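Local coordinates for ribosomal RNA processing protein 6 (Trypanosoma brucei brucei, PDB 4NLC) that probably degrades and trims RNA from its 3' end as the 3'-5' exoribonuclease RRP6 of the nuclear exosome, represented here by its catalytic core, at residues Leu126-Arg129 against Ala130-Leu134; Asp273-Tyr276 against Lys277-Leu280. The protein carries 1 engineered substitution. One frame throughout, in Å; residues are numbered along the deposited sequence.

Contact 1: residues Leu126-Arg129 against Ala130-Leu134; sequences LKVR and ANMYL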
ATOM      1  N   LEU A 126     -10.583   4.156   6.525  1.00 30.11           N
ATOM      2  CA  LEU A 126     -10.678   5.592   6.488  1.00 29.92           C
ATOM      3  C   LEU A 126     -11.450   6.065   7.696  1.00 35.04           C
ATOM      4  O   LEU A 126     -10.962   6.901   8.442  1.00 36.42           O
ATOM      5  CB  LEU A 126     -11.324   6.082   5.179  1.00 29.54           C
ATOM      6  CG  LEU A 126     -10.456   5.968   3.925  1.00 32.09           C
ATOM      7  CD1 LEU A 126     -11.235   6.404   2.667  1.00 30.93           C
ATOM      8  CD2 LEU A 126      -9.152   6.754   4.080  1.00 32.06           C
ATOM      9  N   LYS A 127     -12.629   5.494   7.912  1.00 30.90           N
ATOM     10  CA  LYS A 127     -13.505   5.845   9.020  1.00 30.17           C
ATOM     11  C   LYS A 127     -12.901   5.468  10.367  1.00 33.88           C
ATOM     12  O   LYS A 127     -13.104   6.205  11.324  1.00 34.59           O
ATOM     13  CB  LYS A 127     -14.904   5.227   8.835  1.00 32.28           C
ATOM     14  CG  LYS A 127     -15.947   5.938   9.675  1.00 45.64           C
ATOM     15  CD  LYS A 127     -17.235   6.213   8.941  1.00 52.14           C
ATOM     16  CE  LYS A 127     -18.259   6.808   9.875  1.00 56.53           C
ATOM     17  NZ  LYS A 127     -17.761   8.048  10.538  1.00 68.16           N
ATOM     18  N   VAL A 128     -12.156   4.350  10.455  1.00 29.78           N
ATOM     19  CA  VAL A 128     -11.548   3.952  11.745  1.00 28.31           C
ATOM     20  C   VAL A 128      -9.999   4.028  11.687  1.00 29.43           C
ATOM     21  O   VAL A 128      -9.322   3.381  12.493  1.00 27.70           O
ATOM     22  CB  VAL A 128     -12.087   2.593  12.317  1.00 31.26           C
ATOM     23  CG1 VAL A 128     -13.596   2.655  12.526  1.00 30.55           C
ATOM     24  CG2 VAL A 128     -11.720   1.409  11.439  1.00 30.60           C
ATOM     25  N   ARG A 129      -9.452   4.898  10.785  1.00 25.97           N
ATOM     26  CA  ARG A 129      -8.013   5.133  10.619  1.00 25.43           C
ATOM     27  C   ARG A 129      -7.291   5.302  11.938  1.00 29.81           C
ATOM     28  O   ARG A 129      -6.296   4.617  12.174  1.00 29.25           O
ATOM     29  CB  ARG A 129      -7.739   6.356   9.723  1.00 26.16           C
ATOM     30  CG  ARG A 129      -6.248   6.593   9.447  1.00 26.86           C
ATOM     31  CD  ARG A 129      -6.077   7.827   8.585  1.00 27.76           C
ATOM     32  NE  ARG A 129      -4.704   8.333   8.560  1.00 29.34           N
ATOM     33  CZ  ARG A 129      -3.756   7.874   7.749  1.00 47.17           C
ATOM     34  NH1 ARG A 129      -4.022   6.893   6.889  1.00 35.63           N
ATOM     35  NH2 ARG A 129      -2.539   8.392   7.784  1.00 33.97           N
ATOM     36  N   ALA A 130      -7.811   6.201  12.802  1.00 27.03           N
ATOM     37  CA  ALA A 130      -7.243   6.553  14.105  1.00 27.17           C
ATOM     38  C   ALA A 130      -7.285   5.406  15.124  1.00 32.98           C
ATOM     39  O   ALA A 130      -6.574   5.463  16.122  1.00 32.62           O
ATOM     40  CB  ALA A 130      -7.978   7.761  14.675  1.00 27.81           C
ATOM     41  N   ASN A 131      -8.109   4.369  14.867  1.00 30.13           N
ATOM     42  CA  ASN A 131      -8.325   3.250  15.788  1.00 28.72           C
ATOM     43  C   ASN A 131      -7.738   1.924  15.339  1.00 29.47           C
ATOM     44  O   ASN A 131      -7.905   0.919  16.037  1.00 27.58           O
ATOM     45  CB  ASN A 131      -9.849   3.088  16.006  1.00 29.79           C
ATOM     46  CG  ASN A 131     -10.553   4.417  16.165  1.00 47.83           C
ATOM     47  OD1 ASN A 131     -11.219   4.921  15.255  1.00 48.74           O
ATOM     48  ND2 ASN A 131     -10.319   5.062  17.277  1.00 29.38           N
ATOM     49  N   MET A 132      -7.088   1.894  14.172  1.00 26.42           N
ATOM     50  CA  MET A 132      -6.557   0.646  13.609  1.00 25.56           C
ATOM     51  C   MET A 132      -5.484  -0.025  14.493  1.00 30.62           C
ATOM     52  O   MET A 132      -5.313  -1.241  14.419  1.00 29.35           O
ATOM     53  CB  MET A 132      -6.064   0.854  12.176  1.00 26.06           C
ATOM     54  CG  MET A 132      -7.184   1.057  11.168  1.00 28.20           C
ATOM     55  SD  MET A 132      -8.307  -0.347  11.044  1.00 30.63           S
ATOM     56  CE  MET A 132      -7.293  -1.475  10.082  1.00 26.90           C
ATOM     57  N   TYR A 133      -4.846   0.755  15.395  1.00 28.19           N
ATOM     58  CA  TYR A 133      -3.841   0.263  16.345  1.00 28.37           C
ATOM     59  C   TYR A 133      -4.410  -0.863  17.231  1.00 30.05           C
ATOM     60  O   TYR A 133      -3.652  -1.705  17.724  1.00 27.39           O
ATOM     61  CB  TYR A 133      -3.286   1.417  17.197  1.00 29.93           C
ATOM     62  CG  TYR A 133      -4.279   2.008  18.182  1.00 33.00           C
ATOM     63  CD1 TYR A 133      -4.419   1.483  19.458  1.00 35.52           C
ATOM     64  CD2 TYR A 133      -5.021   3.138  17.861  1.00 34.48           C
ATOM     65  CE1 TYR A 133      -5.293   2.048  20.385  1.00 38.04           C
ATOM     66  CE2 TYR A 133      -5.895   3.719  18.782  1.00 36.06           C
ATOM     67  CZ  TYR A 133      -6.051   3.149  20.034  1.00 43.54           C
ATOM     68  OH  TYR A 133      -6.919   3.686  20.953  1.00 45.94           O
ATOM     69  N   LEU A 134      -5.753  -0.881  17.396  1.00 26.31           N
ATOM     70  CA  LEU A 134      -6.486  -1.906  18.169  1.00 27.20           C
ATOM     71  C   LEU A 134      -6.358  -3.311  17.593  1.00 30.20           C
ATOM     72  O   LEU A 134      -6.687  -4.276  18.264  1.00 29.83           O
ATOM     73  CB  LEU A 134      -7.973  -1.533  18.374  1.00 27.57           C
ATOM     74  CG  LEU A 134      -8.226  -0.283  19.244  1.00 32.58           C
ATOM     75  CD1 LEU A 134      -9.672   0.143  19.167  1.00 32.22           C
ATOM     76  CD2 LEU A 134      -7.800  -0.489  20.689  1.00 35.75           C
TER
HETATM   77  O   HOH W   1      -3.932   3.366  14.013  1.00 36.87           O
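Val128 and Asn131 are joined by a backbone hydrogen bond: Asn131 N donates to Val128 O over 2.8 Å, with an N-H...O angle of 149°. This bond opens the 3-10 segment that runs through Ala130-Leu134. One residue on, Met132 N reaches Arg129 O at 3.5 Å, a weak bond despite its straightness (169°). Both bonds span three residues, which is the 3-10 spacing, and they start from the last two residues of a type I turn from Leu126 to Arg129. A water bridges one residue further, donating to Arg129 O at 3.2 Å and accepting a weak bond from Tyr133 N.

The apolar part rests on Val128 and Met132, whose side chains cross at about a right angle. CG2 of Val128 meets SD of Met132 at 3.9 Å, while Met132 CG lies 3.4 Å from Val128 O. The methionine chain leaves with CG anti to its carbonyl carbon (chi1 -72°) and then bends at both following torsions, carrying the sulfur past the valine. Asn131 lies alongside too, its OD1 3.8 Å from Val128 CB, a van der Waals approach.

Charge enters through Arg129. Its extended chain leads away from the 3-10 segment to a salt bridge between NH1 and Asp161 OD1, and it also makes a cation-pi contact with Phe9.

The turn and 3-10 segment lie between strand 120-123 and helix 136-140 within the exonuclease domain. Val128 and Met132 both pack on Val123 of that strand; Met132 also touches Met112 of strand 108-115, whereas Val128 touches Leu80 and Asn131 touches Val77 of helix 77-87.

Contact 2: residues Asp273-Tyr276 against Lys277-Leu280; sequences DVTY and KQAL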
ATOM      1  N   ASP A 273      19.248  15.973  -7.117  1.00 56.39           N
ATOM      2  CA  ASP A 273      20.288  15.800  -8.135  1.00 57.20           C
ATOM      3  C   ASP A 273      20.007  14.602  -9.062  1.00 62.30           C
ATOM      4  O   ASP A 273      20.652  14.506 -10.105  1.00 61.89           O
ATOM      5  CB  ASP A 273      21.683  15.583  -7.476  1.00 60.41           C
ATOM      6  CG  ASP A 273      22.054  16.442  -6.271  1.00 65.79           C
ATOM      7  OD1 ASP A 273      21.646  17.620  -6.227  1.00 65.67           O
ATOM      8  OD2 ASP A 273      22.811  15.952  -5.410  1.00 69.76           O
ATOM      9  N   VAL A 274      19.091  13.668  -8.665  1.00 59.42           N
ATOM     10  CA  VAL A 274      18.867  12.393  -9.373  1.00 58.99           C
ATOM     11  C   VAL A 274      17.410  12.112  -9.837  1.00 59.63           C
ATOM     12  O   VAL A 274      17.233  11.783 -11.008  1.00 58.19           O
ATOM     13  CB  VAL A 274      19.402  11.199  -8.499  1.00 64.34           C
ATOM     14  CG1 VAL A 274      19.209   9.843  -9.186  1.00 64.94           C
ATOM     15  CG2 VAL A 274      20.872  11.390  -8.109  1.00 65.50           C
ATOM     16  N   THR A 275      16.404  12.130  -8.916  1.00 55.50           N
ATOM     17  CA  THR A 275      14.993  11.731  -9.154  1.00 53.41           C
ATOM     18  C   THR A 275      14.430  12.189 -10.509  1.00 54.32           C
ATOM     19  O   THR A 275      13.829  11.364 -11.206  1.00 53.17           O
ATOM     20  CB  THR A 275      14.055  12.127  -7.995  1.00 54.42           C
ATOM     21  OG1 THR A 275      14.639  11.740  -6.758  1.00 51.95           O
ATOM     22  CG2 THR A 275      12.685  11.458  -8.090  1.00 51.20           C
ATOM     23  N   TYR A 276      14.640  13.477 -10.886  1.00 49.15           N
ATOM     24  CA  TYR A 276      14.179  14.017 -12.167  1.00 47.51           C
ATOM     25  C   TYR A 276      14.662  13.171 -13.388  1.00 52.10           C
ATOM     26  O   TYR A 276      13.873  12.931 -14.300  1.00 50.99           O
ATOM     27  CB  TYR A 276      14.539  15.514 -12.300  1.00 47.37           C
ATOM     28  CG  TYR A 276      15.966  15.800 -12.710  1.00 49.31           C
ATOM     29  CD1 TYR A 276      16.990  15.837 -11.766  1.00 52.18           C
ATOM     30  CD2 TYR A 276      16.293  16.050 -14.038  1.00 49.53           C
ATOM     31  CE1 TYR A 276      18.305  16.097 -12.138  1.00 54.00           C
ATOM     32  CE2 TYR A 276      17.606  16.321 -14.421  1.00 51.00           C
ATOM     33  CZ  TYR A 276      18.607  16.352 -13.466  1.00 60.28           C
ATOM     34  OH  TYR A 276      19.900  16.622 -13.841  1.00 63.70           O
ATOM     35  N   LYS A 277      15.932  12.690 -13.367  1.00 50.52           N
ATOM     36  CA  LYS A 277      16.512  11.863 -14.435  1.00 52.04           C
ATOM     37  C   LYS A 277      15.839  10.487 -14.495  1.00 58.91           C
ATOM     38  O   LYS A 277      15.657   9.941 -15.586  1.00 59.42           O
ATOM     39  CB  LYS A 277      18.027  11.676 -14.250  1.00 55.53           C
ATOM     40  CG  LYS A 277      18.887  12.896 -14.595  1.00 58.85           C
ATOM     41  CD  LYS A 277      20.365  12.644 -14.287  1.00 56.28           C
ATOM     42  CE  LYS A 277      20.681  12.689 -12.810  1.00 59.67           C
ATOM     43  NZ  LYS A 277      21.359  11.454 -12.343  1.00 68.45           N
ATOM     44  N   GLN A 278      15.477   9.934 -13.320  1.00 56.32           N
ATOM     45  CA  GLN A 278      14.826   8.628 -13.201  1.00 57.87           C
ATOM     46  C   GLN A 278      13.405   8.647 -13.762  1.00 63.37           C
ATOM     47  O   GLN A 278      12.936   7.637 -14.281  1.00 64.79           O
ATOM     48  CB  GLN A 278      14.809   8.172 -11.736  1.00 59.54           C
ATOM     49  CG  GLN A 278      16.180   7.735 -11.212  1.00 69.14           C
ATOM     50  CD  GLN A 278      16.262   7.607  -9.704  1.00 76.57           C
ATOM     51  OE1 GLN A 278      15.498   8.212  -8.944  1.00 63.30           O
ATOM     52  NE2 GLN A 278      17.251   6.864  -9.236  1.00 73.99           N
ATOM     53  N   ALA A 279      12.730   9.802 -13.666  1.00 59.46           N
ATOM     54  CA  ALA A 279      11.355   9.983 -14.118  1.00 58.93           C
ATOM     55  C   ALA A 279      11.252  10.495 -15.550  1.00 62.90           C
ATOM     56  O   ALA A 279      10.280  10.166 -16.241  1.00 62.71           O
ATOM     57  CB  ALA A 279      10.627  10.922 -13.173  1.00 58.30           C
ATOM     58  N   LEU A 280      12.227  11.308 -15.997  1.00 58.97           N
ATOM     59  CA  LEU A 280      12.190  11.866 -17.349  1.00 58.70           C
ATOM     60  C   LEU A 280      12.980  11.038 -18.364  1.00 64.16           C
ATOM     61  O   LEU A 280      12.746  11.192 -19.561  1.00 63.76           O
ATOM     62  CB  LEU A 280      12.603  13.359 -17.378  1.00 57.28           C
ATOM     63  CG  LEU A 280      11.678  14.335 -16.612  1.00 60.80           C
ATOM     64  CD1 LEU A 280      12.350  15.670 -16.385  1.00 60.14           C
ATOM     65  CD2 LEU A 280      10.341  14.527 -17.312  1.00 61.86           C
TER
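Lys277 folds back over the ring of Tyr276, its immediate neighbour, in a CH-pi contact: CG lies 3.9 Å from the ring centroid and 22° off the normal, thus over the face. The nearest ring atom is CZ, 3.6 Å from Lys277 CG, which places the methylene toward the hydroxyl end of the ring. Tyrosine's first torsion explains the overlap, because chi1 of 80° sets CG between the backbone N and the carbonyl carbon and brings the ring over the next peptide, with Tyr276 CG only 3.2 Å from Lys277 N. The lysine chain bends at chi3 and chi4, bringing CE to 3.3 Å from Asp273 O.

Gln278 extends beyond CG to lay its amide beside Val274, where NE2 is 3.6 Å from the valine CG1. With CG1 anti to the valine nitrogen (chi1 -180°), that methyl is the branch that meets the amide.

The short helix 275-280, with Val274 as N-cap residue, is held by backbone bonds. Val274 O accepts Lys277 N at 2.8 Å and, more weakly, Gln278 N; Ala279 N reaches Thr275 O at 3.1 Å, and Leu280 N reaches Tyr276 O at 2.9 Å. Thr275 OG1 bonds to the backbone N of Asp271, and Asp273 pairs with Arg296.

Chemically, the contact combines helical backbone bonding with aliphatic cover for an aromatic face and an amide. The approach of Lys277 CE to Asp273 O is a carbon contact; NZ stands farther off, so any attraction between its charge and that carbonyl is probably modest at this exposed surface.

How the contacts relate
The two contacts are local turns in different parts of the catalytic core, in series along the chain, with contact 1 first. They lie on opposite sides of the chain's centre, with their centres 36 Å and their nearest atoms about 22 Å apart, so neither touches the other. Contact 1 belongs to the exonuclease domain, next to its mixed six-stranded sheet. Contact 2 forms the short helix 275-280, which packs by Tyr276, Ala279 and Leu280 on helices 289-309 and 319-328, in the region of the HRDC domain. The pair therefore samples both lobes of the core: a turn and 3-10 connection beside the nuclease sheet, and a short helix on the helical bundle.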